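Local coordinates for penicillin-binding protein (Bacillus halodurans, PDB 3TG9) that probably binds beta-lactams and is acylated at an active-site serine, as in serine beta-lactamases and related penicillin-binding proteins, at residues B[80-88]-B[159-167]; B[299-310]-B[323-331]. All blocks are in the same frame, centred on the assembly; numbering follows the deposited sequence.

Interaction 1: residues B[80-88]-B[159-167]; sequences LSDWLDAPF and LLGLVVESV
Trp83 and Val167 make the tightest apolar meeting here: methyl CG2 of Val167 sits over one face of the indole, 3.3 Å from the centroid of the six-membered ring and 7° off its normal, a CH-pi contact almost dead centre. The same tryptophan is held through its backbone, since Ser166 OG donates to Trp83 O at 3.1 Å, tilted 19° from the carbonyl plane. With OG anti to the backbone N (chi1 -169°), the hydroxyl reaches that carbonyl and also comes to the indole edge near CE3.

Next to Trp83 in the loop, Leu84 packs against the preceding turn of the helix. Its CD1 is 3.6 Å from Leu159 O, while CD2 rests on CB of Leu162. Val163 CG2 touches Leu80 CD1 at 3.6 Å and also lies against Leu84 CG. At the far end Leu159 is shared: CD1 touches Leu80 CD2 and stands over a face of the Phe88 ring, 4.2 Å from its centroid.

Within the loop, Leu80 O accepts from both Trp83 N and Leu84 N. Further out, Leu80 also packs on Leu96 and Phe88 on Val103 and Met142, while Val167 reaches Leu68 of helix 58-70. This is plain hydrophobic packing of an irregular loop along one side of helix 155-168, in the helical part of a beta-lactamase-type fold.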
loop_
_atom_site.group_PDB
_atom_site.type_symbol
_atom_site.label_atom_id
_atom_site.label_comp_id
_atom_site.label_asym_id
_atom_site.label_seq_id
_atom_site.Cartn_x
_atom_site.Cartn_y
_atom_site.Cartn_z
ATOM N N LEU B 80 -7.074 8.424 -34.459
ATOM C CA LEU B 80 -6.257 7.812 -33.420
ATOM C C LEU B 80 -5.136 6.959 -34.026
ATOM O O LEU B 80 -4.078 6.784 -33.427
ATOM C CB LEU B 80 -7.140 6.969 -32.499
ATOM C CG LEU B 80 -6.551 6.529 -31.161
ATOM C CD1 LEU B 80 -6.083 7.729 -30.372
ATOM C CD2 LEU B 80 -7.589 5.758 -30.379
ATOM N N SER B 81 -5.377 6.434 -35.220
ATOM C CA SER B 81 -4.377 5.658 -35.944
ATOM C C SER B 81 -3.137 6.494 -36.243
ATOM O O SER B 81 -2.029 5.969 -36.330
ATOM C CB SER B 81 -4.969 5.154 -37.255
ATOM O OG SER B 81 -5.474 6.240 -38.017
ATOM N N ASP B 82 -3.328 7.796 -36.411
ATOM C CA ASP B 82 -2.216 8.692 -36.710
ATOM C C ASP B 82 -1.102 8.652 -35.665
ATOM O O ASP B 82 0.071 8.810 -36.004
ATOM C CB ASP B 82 -2.707 10.130 -36.867
ATOM C CG ASP B 82 -3.004 10.494 -38.310
ATOM O OD1 ASP B 82 -3.393 9.596 -39.090
ATOM O OD2 ASP B 82 -2.847 11.687 -38.659
ATOM N N TRP B 83 -1.464 8.442 -34.401
ATOM C CA TRP B 83 -0.503 8.591 -33.308
ATOM C C TRP B 83 -0.266 7.337 -32.464
ATOM O O TRP B 83 0.769 7.224 -31.809
ATOM C CB TRP B 83 -0.909 9.754 -32.404
ATOM C CG TRP B 83 -0.774 11.089 -33.053
ATOM C CD1 TRP B 83 -1.753 11.790 -33.705
ATOM C CD2 TRP B 83 0.410 11.893 -33.122
ATOM N NE1 TRP B 83 -1.250 12.982 -34.171
ATOM C CE2 TRP B 83 0.074 13.071 -33.826
ATOM C CE3 TRP B 83 1.720 11.733 -32.657
ATOM C CZ2 TRP B 83 1.003 14.083 -34.076
ATOM C CZ3 TRP B 83 2.641 12.744 -32.902
ATOM C CH2 TRP B 83 2.277 13.901 -33.608
ATOM N N LEU B 84 -1.218 6.406 -32.474
ATOM C CA LEU B 84 -1.068 5.166 -31.716
ATOM C C LEU B 84 -1.075 3.944 -32.635
ATOM O O LEU B 84 -1.741 3.941 -33.673
ATOM C CB LEU B 84 -2.176 5.033 -30.664
ATOM C CG LEU B 84 -2.454 6.232 -29.752
ATOM C CD1 LEU B 84 -3.430 5.849 -28.650
ATOM C CD2 LEU B 84 -1.167 6.769 -29.159
ATOM N N ASP B 85 -0.334 2.909 -32.247
ATOM C CA ASP B 85 -0.291 1.662 -33.006
ATOM C C ASP B 85 -1.585 0.884 -32.833
ATOM O O ASP B 85 -2.218 0.492 -33.811
ATOM C CB ASP B 85 0.886 0.787 -32.560
ATOM C CG ASP B 85 2.231 1.374 -32.940
ATOM O OD1 ASP B 85 2.310 2.064 -33.980
ATOM O OD2 ASP B 85 3.214 1.138 -32.198
ATOM N N ALA B 86 -1.966 0.652 -31.582
ATOM C CA ALA B 86 -3.201 -0.064 -31.290
ATOM C C ALA B 86 -4.343 0.552 -32.087
ATOM O O ALA B 86 -4.705 1.705 -31.870
ATOM C CB ALA B 86 -3.501 -0.026 -29.804
ATOM N N PRO B 87 -4.897 -0.215 -33.034
ATOM C CA PRO B 87 -5.929 0.265 -33.955
ATOM C C PRO B 87 -7.300 0.339 -33.306
ATOM O O PRO B 87 -7.719 -0.608 -32.638
ATOM C CB PRO B 87 -5.955 -0.826 -35.033
ATOM C CG PRO B 87 -5.556 -2.041 -34.297
ATOM C CD PRO B 87 -4.436 -1.560 -33.413
ATOM N N PHE B 88 -7.980 1.463 -33.510
ATOM C CA PHE B 88 -9.398 1.587 -33.193
ATOM C C PHE B 88 -10.045 2.333 -34.350
ATOM O O PHE B 88 -10.172 3.558 -34.324
ATOM C CB PHE B 88 -9.611 2.308 -31.860
ATOM C CG PHE B 88 -9.012 1.585 -30.685
ATOM C CD1 PHE B 88 -9.772 0.709 -29.931
ATOM C CD2 PHE B 88 -7.682 1.764 -30.352
ATOM C CE1 PHE B 88 -9.222 0.035 -28.860
ATOM C CE2 PHE B 88 -7.128 1.092 -29.281
ATOM C CZ PHE B 88 -7.901 0.228 -28.534
ATOM N N LEU B 159 -6.332 6.297 -23.778
ATOM C CA LEU B 159 -5.899 6.496 -25.162
ATOM C C LEU B 159 -5.488 7.945 -25.427
ATOM O O LEU B 159 -4.481 8.201 -26.091
ATOM C CB LEU B 159 -6.981 6.042 -26.147
ATOM C CG LEU B 159 -7.295 4.538 -26.126
ATOM C CD1 LEU B 159 -8.529 4.198 -26.955
ATOM C CD2 LEU B 159 -6.090 3.728 -26.582
ATOM N N LEU B 160 -6.266 8.894 -24.914
ATOM C CA LEU B 160 -5.897 10.300 -25.028
ATOM C C LEU B 160 -4.547 10.574 -24.338
ATOM O O LEU B 160 -3.719 11.326 -24.845
ATOM C CB LEU B 160 -7.000 11.198 -24.462
ATOM C CG LEU B 160 -8.274 11.415 -25.300
ATOM C CD1 LEU B 160 -9.312 12.200 -24.512
ATOM C CD2 LEU B 160 -7.979 12.118 -26.624
ATOM N N GLY B 161 -4.326 9.957 -23.183
ATOM C CA GLY B 161 -3.062 10.114 -22.482
ATOM C C GLY B 161 -1.892 9.630 -23.315
ATOM O O GLY B 161 -0.832 10.259 -23.362
ATOM N N LEU B 162 -2.089 8.496 -23.979
ATOM C CA LEU B 162 -1.081 7.944 -24.872
ATOM C C LEU B 162 -0.818 8.869 -26.062
ATOM O O LEU B 162 0.298 8.934 -26.573
ATOM C CB LEU B 162 -1.495 6.546 -25.334
ATOM C CG LEU B 162 -1.380 5.534 -24.191
ATOM C CD1 LEU B 162 -1.939 4.171 -24.566
ATOM C CD2 LEU B 162 0.072 5.422 -23.753
ATOM N N VAL B 163 -1.841 9.594 -26.497
ATOM C CA VAL B 163 -1.653 10.565 -27.565
ATOM C C VAL B 163 -0.812 11.734 -27.071
ATOM O O VAL B 163 0.111 12.174 -27.752
ATOM C CB VAL B 163 -2.995 11.064 -28.132
ATOM C CG1 VAL B 163 -2.770 12.246 -29.061
ATOM C CG2 VAL B 163 -3.713 9.926 -28.856
ATOM N N VAL B 164 -1.117 12.223 -25.874
ATOM C CA VAL B 164 -0.351 13.319 -25.301
ATOM C C VAL B 164 1.123 12.959 -25.213
ATOM O O VAL B 164 1.990 13.787 -25.492
ATOM C CB VAL B 164 -0.867 13.711 -23.903
ATOM C CG1 VAL B 164 0.137 14.625 -23.198
ATOM C CG2 VAL B 164 -2.226 14.391 -24.008
ATOM N N GLU B 165 1.403 11.716 -24.827
ATOM C CA GLU B 165 2.774 11.246 -24.682
ATOM C C GLU B 165 3.444 11.137 -26.040
ATOM O O GLU B 165 4.584 11.572 -26.229
ATOM C CB GLU B 165 2.804 9.882 -23.979
ATOM C CG GLU B 165 2.437 9.937 -22.508
ATOM C CD GLU B 165 2.593 8.599 -21.799
ATOM O OE1 GLU B 165 2.620 7.547 -22.473
ATOM O OE2 GLU B 165 2.681 8.606 -20.554
ATOM N N SER B 166 2.716 10.548 -26.981
ATOM C CA SER B 166 3.232 10.289 -28.318
ATOM C C SER B 166 3.523 11.582 -29.070
ATOM O O SER B 166 4.482 11.664 -29.840
ATOM C CB SER B 166 2.241 9.427 -29.103
ATOM O OG SER B 166 2.812 8.952 -30.308
ATOM N N VAL B 167 2.688 12.592 -28.836
ATOM C CA VAL B 167 2.840 13.891 -29.478
ATOM C C VAL B 167 3.883 14.754 -28.782
ATOM O O VAL B 167 4.616 15.497 -29.433
ATOM C CB VAL B 167 1.499 14.672 -29.493
ATOM C CG1 VAL B 167 1.718 16.113 -29.916
ATOM C CG2 VAL B 167 0.474 13.976 -30.394
#

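Interaction 2: residues B[299-310]-B[323-331]; sequences HSAFYPTSNGIV and VMAAIEALF
Tyr303 and Glu328 supply the polar link between hairpin and helix: Tyr303 OH donates to Glu328 OE1 at 2.7 Å, using the carboxylate's anti lone pair. The carboxylate plane stands 77° from the phenol ring, with OE1 at the ring's edge. Glu328 brings its carboxylate there with CG between its backbone N and carbonyl carbon (chi1 59°). Its CB lies 3.3 Å from Tyr303 OH. Lys286 forms a salt bridge to the same OE1, so two partners grip one oxygen and would probably favour the charged acid.

The apolar contacts run along the helix. Met324, its chain bent, lays SD 3.7 Å from His299 CB and turns CE to Ala301 CB. Val310 CG2 meets Ile327 CG2 at 3.7 Å and Phe331 CE2 at 3.6 Å. Helix 320-330, the C-terminal helix, thus lies against one face of the antiparallel sheet of this beta-lactamase-type fold, and its segment 323-330 runs at 24° to strand 299-303; helix 234-245 covers the other face, touching Ser300, Phe302 and Ile309.

Among the aromatics, Phe331 lies obliquely to Tyr303. Its CE1 comes 3.5 Å from Gly308 CA, where there is no side chain to keep the ring away, and CD1 meets Ser306 OG. Asn307 and Gly308 both face Tyr303 in a G1 beta bulge at the hairpin's turn.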
loop_
_atom_site.group_PDB
_atom_site.type_symbol
_atom_site.label_atom_id
_atom_site.label_comp_id
_atom_site.label_asym_id
_atom_site.label_seq_id
_atom_site.Cartn_x
_atom_site.Cartn_y
_atom_site.Cartn_z
ATOM N N HIS B 299 -16.117 16.467 -6.018
ATOM C CA HIS B 299 -17.003 17.262 -6.870
ATOM C C HIS B 299 -16.450 18.656 -6.924
ATOM O O HIS B 299 -16.087 19.219 -5.898
ATOM C CB HIS B 299 -18.429 17.319 -6.321
ATOM C CG HIS B 299 -19.285 16.173 -6.748
ATOM N ND1 HIS B 299 -19.516 15.075 -5.951
ATOM C CD2 HIS B 299 -19.967 15.952 -7.899
ATOM C CE1 HIS B 299 -20.296 14.222 -6.589
ATOM N NE2 HIS B 299 -20.585 14.734 -7.774
ATOM N N SER B 300 -16.373 19.216 -8.122
ATOM C CA SER B 300 -15.906 20.584 -8.262
ATOM C C SER B 300 -16.597 21.251 -9.443
ATOM O O SER B 300 -16.914 20.594 -10.435
ATOM C CB SER B 300 -14.391 20.611 -8.431
ATOM O OG SER B 300 -13.875 21.891 -8.139
ATOM N N ALA B 301 -16.822 22.561 -9.335
ATOM C CA ALA B 301 -17.614 23.266 -10.326
ATOM C C ALA B 301 -17.276 24.743 -10.422
ATOM O O ALA B 301 -16.809 25.354 -9.460
ATOM C CB ALA B 301 -19.094 23.090 -10.028
ATOM N N PHE B 302 -17.513 25.302 -11.601
ATOM C CA PHE B 302 -17.419 26.734 -11.821
ATOM C C PHE B 302 -18.793 27.233 -12.267
ATOM O O PHE B 302 -19.359 26.741 -13.242
ATOM C CB PHE B 302 -16.378 27.041 -12.891
ATOM C CG PHE B 302 -16.240 28.504 -13.198
ATOM C CD1 PHE B 302 -16.961 29.079 -14.230
ATOM C CD2 PHE B 302 -15.385 29.306 -12.457
ATOM C CE1 PHE B 302 -16.834 30.434 -14.514
ATOM C CE2 PHE B 302 -15.252 30.662 -12.738
ATOM C CZ PHE B 302 -15.978 31.225 -13.763
ATOM N N TYR B 303 -19.328 28.204 -11.538
ATOM C CA TYR B 303 -20.646 28.736 -11.825
ATOM C C TYR B 303 -20.527 30.077 -12.545
ATOM O O TYR B 303 -20.274 31.094 -11.913
ATOM C CB TYR B 303 -21.437 28.877 -10.525
ATOM C CG TYR B 303 -21.488 27.596 -9.721
ATOM C CD1 TYR B 303 -22.551 26.717 -9.839
ATOM C CD2 TYR B 303 -20.464 27.260 -8.851
ATOM C CE1 TYR B 303 -22.600 25.543 -9.103
ATOM C CE2 TYR B 303 -20.503 26.082 -8.116
ATOM C CZ TYR B 303 -21.572 25.233 -8.245
ATOM O OH TYR B 303 -21.606 24.061 -7.515
ATOM N N PRO B 304 -20.707 30.067 -13.877
ATOM C CA PRO B 304 -20.530 31.228 -14.767
ATOM C C PRO B 304 -21.337 32.453 -14.326
ATOM O O PRO B 304 -20.910 33.591 -14.531
ATOM C CB PRO B 304 -21.063 30.727 -16.117
ATOM C CG PRO B 304 -20.998 29.237 -16.042
ATOM C CD PRO B 304 -21.221 28.887 -14.597
ATOM N N THR B 305 -22.493 32.215 -13.723
ATOM C CA THR B 305 -23.370 33.304 -13.308
ATOM C C THR B 305 -22.718 34.170 -12.238
ATOM O O THR B 305 -22.604 35.391 -12.386
ATOM C CB THR B 305 -24.702 32.762 -12.764
ATOM O OG1 THR B 305 -25.563 32.425 -13.862
ATOM C CG2 THR B 305 -25.378 33.791 -11.869
ATOM N N SER B 306 -22.292 33.528 -11.158
ATOM C CA SER B 306 -21.762 34.245 -10.015
ATOM C C SER B 306 -20.245 34.248 -10.047
ATOM O O SER B 306 -19.600 34.763 -9.136
ATOM C CB SER B 306 -22.270 33.599 -8.728
ATOM O OG SER B 306 -22.452 32.201 -8.911
ATOM N N ASN B 307 -19.682 33.700 -11.120
ATOM C CA ASN B 307 -18.259 33.391 -11.151
ATOM C C ASN B 307 -17.845 32.658 -9.882
ATOM O O ASN B 307 -16.801 32.934 -9.308
ATOM C CB ASN B 307 -17.416 34.651 -11.352
ATOM C CG ASN B 307 -17.103 34.910 -12.812
ATOM O OD1 ASN B 307 -16.095 35.534 -13.143
ATOM N ND2 ASN B 307 -17.966 34.419 -13.700
ATOM N N GLY B 308 -18.689 31.730 -9.446
ATOM C CA GLY B 308 -18.426 30.967 -8.243
ATOM C C GLY B 308 -17.571 29.751 -8.529
ATOM O O GLY B 308 -17.556 29.252 -9.651
ATOM N N ILE B 309 -16.838 29.296 -7.518
ATOM C CA ILE B 309 -16.054 28.060 -7.596
ATOM C C ILE B 309 -16.316 27.264 -6.334
ATOM O O ILE B 309 -16.254 27.807 -5.229
ATOM C CB ILE B 309 -14.540 28.331 -7.696
ATOM C CG1 ILE B 309 -14.195 29.056 -8.998
ATOM C CG2 ILE B 309 -13.753 27.034 -7.616
ATOM C CD1 ILE B 309 -12.742 29.512 -9.065
ATOM N N VAL B 310 -16.644 25.989 -6.503
ATOM C CA VAL B 310 -16.777 25.068 -5.378
ATOM C C VAL B 310 -15.835 23.876 -5.590
ATOM O O VAL B 310 -15.630 23.415 -6.710
ATOM C CB VAL B 310 -18.236 24.585 -5.176
ATOM C CG1 VAL B 310 -18.326 23.606 -4.007
ATOM C CG2 VAL B 310 -19.152 25.773 -4.939
ATOM N N VAL B 323 -22.543 17.412 0.033
ATOM C CA VAL B 323 -21.885 18.614 0.538
ATOM C C VAL B 323 -21.826 19.662 -0.563
ATOM O O VAL B 323 -21.975 20.858 -0.303
ATOM C CB VAL B 323 -20.479 18.308 1.102
ATOM C CG1 VAL B 323 -19.673 19.590 1.325
ATOM C CG2 VAL B 323 -20.602 17.523 2.396
ATOM N N MET B 324 -21.637 19.211 -1.799
ATOM C CA MET B 324 -21.615 20.125 -2.936
ATOM C C MET B 324 -22.971 20.812 -3.153
ATOM O O MET B 324 -23.031 22.018 -3.393
ATOM C CB MET B 324 -21.180 19.405 -4.211
ATOM C CG MET B 324 -21.686 20.068 -5.494
ATOM S SD MET B 324 -20.319 20.541 -6.565
ATOM C CE MET B 324 -20.955 20.021 -8.149
ATOM N N ALA B 325 -24.050 20.038 -3.074
ATOM C CA ALA B 325 -25.397 20.587 -3.194
ATOM C C ALA B 325 -25.671 21.616 -2.094
ATOM O O ALA B 325 -26.211 22.688 -2.359
ATOM C CB ALA B 325 -26.431 19.472 -3.156
ATOM N N ALA B 326 -25.286 21.285 -0.862
ATOM C CA ALA B 326 -25.463 22.185 0.275
ATOM C C ALA B 326 -24.779 23.519 0.044
ATOM O O ALA B 326 -25.277 24.560 0.475
ATOM C CB ALA B 326 -24.947 21.550 1.549
ATOM N N ILE B 327 -23.646 23.483 -0.648
ATOM C CA ILE B 327 -22.844 24.681 -0.864
ATOM C C ILE B 327 -23.361 25.519 -2.028
ATOM O O ILE B 327 -23.395 26.746 -1.943
ATOM C CB ILE B 327 -21.363 24.345 -1.146
ATOM C CG1 ILE B 327 -20.703 23.679 0.069
ATOM C CG2 ILE B 327 -20.604 25.596 -1.548
ATOM C CD1 ILE B 327 -19.217 23.333 -0.144
ATOM N N GLU B 328 -23.741 24.872 -3.124
ATOM C CA GLU B 328 -24.182 25.627 -4.285
ATOM C C GLU B 328 -25.528 26.286 -3.994
ATOM O O GLU B 328 -25.897 27.278 -4.630
ATOM C CB GLU B 328 -24.199 24.764 -5.552
ATOM C CG GLU B 328 -25.092 23.552 -5.497
ATOM C CD GLU B 328 -25.077 22.784 -6.812
ATOM O OE1 GLU B 328 -24.077 22.874 -7.558
ATOM O OE2 GLU B 328 -26.069 22.088 -7.103
ATOM N N ALA B 329 -26.243 25.731 -3.019
ATOM C CA ALA B 329 -27.444 26.352 -2.482
ATOM C C ALA B 329 -27.125 27.726 -1.907
ATOM O O ALA B 329 -27.798 28.714 -2.228
ATOM C CB ALA B 329 -28.049 25.463 -1.401
ATOM N N LEU B 330 -26.098 27.779 -1.059
ATOM C CA LEU B 330 -25.610 29.036 -0.491
ATOM C C LEU B 330 -25.526 30.144 -1.541
ATOM O O LEU B 330 -25.827 31.303 -1.263
ATOM C CB LEU B 330 -24.240 28.831 0.157
ATOM C CG LEU B 330 -24.180 28.506 1.654
ATOM C CD1 LEU B 330 -25.265 27.526 2.084
ATOM C CD2 LEU B 330 -22.794 27.990 2.013
ATOM N N PHE B 331 -25.098 29.786 -2.745
ATOM C CA PHE B 331 -25.111 30.726 -3.860
ATOM C C PHE B 331 -26.539 31.231 -4.106
ATOM O O PHE B 331 -26.769 32.177 -4.859
ATOM C CB PHE B 331 -24.569 30.051 -5.121
ATOM C CG PHE B 331 -23.067 30.001 -5.190
ATOM C CD1 PHE B 331 -22.353 31.039 -5.768
ATOM C CD2 PHE B 331 -22.370 28.923 -4.673
ATOM C CE1 PHE B 331 -20.968 31.000 -5.836
ATOM C CE2 PHE B 331 -20.984 28.877 -4.740
ATOM C CZ PHE B 331 -20.284 29.916 -5.320
#

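The two contacts lie on opposite sides of the chain's centre, their own centres 35 Å apart and their nearest atoms about 18 Å apart, so neither touches the other. They also follow one another along the chain: both segments of interaction 1 precede those of interaction 2. Interaction 1 belongs to the helical part, where helix 155-168 lies beside helices 58-70 and 93-98; interaction 2 belongs to the large antiparallel sheet and the helix that ends the modelled chain. They therefore lie in different parts of one beta-lactamase-type fold: a loop on a helix in the former, a helix on a hairpin in the latter.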